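Local structure of kirola (Actinidia deliciosa, 4IH2) at residues D16-Y21 and V105-E110. The protein is an allergen of the major latex protein family with a Bet v 1-like fold, and probably binds small hydrophobic ligands in an internal cavity. Residues are numbered along the deposited sequence; the frame is centred on the assembly and turned at random.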
loop_
_atom_site.group_PDB
_atom_site.type_symbol
_atom_site.label_atom_id
_atom_site.label_comp_id
_atom_site.label_asym_id
_atom_site.label_seq_id
_atom_site.Cartn_x
_atom_site.Cartn_y
_atom_site.Cartn_z
ATOM N N ASP A 16 14.158 3.981 9.571
ATOM C CA ASP A 16 14.553 5.091 8.724
ATOM C C ASP A 16 13.441 5.262 7.696
ATOM O O ASP A 16 13.084 4.320 6.981
ATOM C CB ASP A 16 15.918 4.808 8.056
ATOM C CG ASP A 16 16.580 6.069 7.454
ATOM O OD1 ASP A 16 15.847 6.990 7.010
ATOM O OD2 ASP A 16 17.852 6.138 7.440
ATOM N N GLY A 17 12.846 6.453 7.658
ATOM C CA GLY A 17 11.887 6.746 6.547
ATOM C C GLY A 17 12.470 6.567 5.150
ATOM O O GLY A 17 11.754 6.210 4.203
ATOM N N ILE A 18 13.771 6.808 4.997
ATOM C CA ILE A 18 14.385 6.682 3.697
ATOM C C ILE A 18 14.298 5.232 3.221
ATOM O O ILE A 18 14.035 4.982 2.054
ATOM C CB ILE A 18 15.849 7.177 3.646
ATOM C CG1 ILE A 18 15.895 8.709 3.820
ATOM C CG2 ILE A 18 16.445 6.802 2.268
ATOM C CD1 ILE A 18 17.250 9.348 4.200
ATOM N N VAL A 19 14.443 4.287 4.146
ATOM C CA VAL A 19 14.391 2.909 3.760
ATOM C C VAL A 19 12.954 2.522 3.495
ATOM O O VAL A 19 12.705 1.762 2.608
ATOM C CB VAL A 19 15.032 1.949 4.806
ATOM C CG1 VAL A 19 14.155 1.795 6.012
ATOM C CG2 VAL A 19 15.235 0.577 4.175
ATOM N N PHE A 20 12.012 3.054 4.245
ATOM C CA PHE A 20 10.624 2.818 3.904
ATOM C C PHE A 20 10.263 3.283 2.510
ATOM O O PHE A 20 9.615 2.600 1.732
ATOM C CB PHE A 20 9.761 3.611 4.888
ATOM C CG PHE A 20 8.969 2.750 5.790
ATOM C CD1 PHE A 20 7.817 2.182 5.342
ATOM C CD2 PHE A 20 9.418 2.475 7.069
ATOM C CE1 PHE A 20 7.084 1.375 6.167
ATOM C CE2 PHE A 20 8.693 1.662 7.898
ATOM C CZ PHE A 20 7.530 1.106 7.430
ATOM N N TYR A 21 10.703 4.459 2.143
ATOM C CA TYR A 21 10.415 4.900 0.785
ATOM C C TYR A 21 11.135 4.055 -0.262
ATOM O O TYR A 21 10.553 3.727 -1.271
ATOM C CB TYR A 21 10.740 6.348 0.591
ATOM C CG TYR A 21 10.122 6.883 -0.690
ATOM C CD1 TYR A 21 8.739 6.854 -0.879
ATOM C CD2 TYR A 21 10.917 7.371 -1.709
ATOM C CE1 TYR A 21 8.148 7.329 -2.047
ATOM C CE2 TYR A 21 10.372 7.876 -2.876
ATOM C CZ TYR A 21 8.978 7.872 -3.053
ATOM O OH TYR A 21 8.413 8.355 -4.235
ATOM N N VAL A 105 5.905 9.190 2.881
ATOM C CA VAL A 105 6.816 9.083 4.003
ATOM C C VAL A 105 7.413 10.456 4.327
ATOM O O VAL A 105 8.008 11.094 3.474
ATOM C CB VAL A 105 7.961 8.076 3.683
ATOM C CG1 VAL A 105 8.947 7.942 4.879
ATOM C CG2 VAL A 105 7.355 6.731 3.274
ATOM N N ASP A 106 7.227 10.902 5.554
ATOM C CA ASP A 106 7.840 12.117 6.037
ATOM C C ASP A 106 9.222 11.740 6.574
ATOM O O ASP A 106 9.340 10.957 7.537
ATOM C CB ASP A 106 6.967 12.701 7.123
ATOM C CG ASP A 106 7.468 14.042 7.643
ATOM O OD1 ASP A 106 8.684 14.380 7.565
ATOM O OD2 ASP A 106 6.600 14.764 8.172
ATOM N N THR A 107 10.259 12.235 5.914
ATOM C CA THR A 107 11.645 11.848 6.208
ATOM C C THR A 107 12.449 12.962 6.855
ATOM O O THR A 107 13.678 12.944 6.775
ATOM C CB THR A 107 12.335 11.416 4.916
ATOM O OG1 THR A 107 12.059 10.031 4.706
ATOM C CG2 THR A 107 13.797 11.606 4.970
ATOM N N LYS A 108 11.778 13.925 7.522
ATOM C CA LYS A 108 12.524 15.010 8.219
ATOM C C LYS A 108 13.850 14.486 8.807
ATOM O O LYS A 108 14.910 15.154 8.740
ATOM C CB LYS A 108 11.657 15.648 9.325
ATOM N N GLY A 109 13.756 13.285 9.391
ATOM C CA GLY A 109 14.894 12.550 9.943
ATOM C C GLY A 109 14.742 12.684 11.453
ATOM O O GLY A 109 14.954 11.703 12.216
ATOM N N GLU A 110 14.369 13.922 11.860
ATOM C CA GLU A 110 13.972 14.162 13.274
ATOM C C GLU A 110 13.054 13.030 13.768
ATOM O O GLU A 110 13.394 12.266 14.659
ATOM C CB GLU A 110 13.202 15.489 13.420
ATOM C CG GLU A 110 12.488 15.520 14.794
ATOM C CD GLU A 110 11.598 16.724 15.049
ATOM O OE1 GLU A 110 10.833 17.130 14.150
ATOM O OE2 GLU A 110 11.624 17.218 16.191
#
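Val-105 and Thr-107 meet the first turn of helix 17-26 at Gly-17, and the contact rests on van der Waals packing. With chi1 at -180°, Val-105 puts CG1 against Gly-17 and CG2, anti to the carbonyl carbon, toward Phe-20 and Tyr-21, one turn further on. Val-105 CG1 lies 3.4 Å from Gly-17 O and also touches Gly-17 CA. Val-105 CG2 sits 4.3 Å from Phe-20 CB and equally near Tyr-21 CB, and approaches the tyrosine ring obliquely. The Phe-20 ring itself leads away, onto helix 131-146.

Thr-107 covers the start of the helix. Thr-107 CG2 lies 3.8 Å from Ile-18 CG1, and the two side chains cross at about a right angle. Thr-107 OG1 is 3.5 Å from Gly-17 C; it is buried here without a polar partner. The backbones come close at this point, with Gly-17 CA 5.1 Å from Thr-107 CA.

Polar bonds shape each segment separately. Asp-16 is the N-cap: Asp-16 OD1 accepts from Ile-18 N at 2.9 Å, from above the carboxylate plane. Asp-106 OD1 takes Lys-108 N at 3.1 Å, nearly along its C-O axis, which makes an Asx turn. Outside the segments, Asn-112 OD1 accepts from Gly-17 N, and Tyr-21 OH bonds Ser-82 O.

The contact joins the first short helix to the end of strand 96-106 in the Bet v 1 fold, a curved antiparallel sheet with a long C-terminal helix.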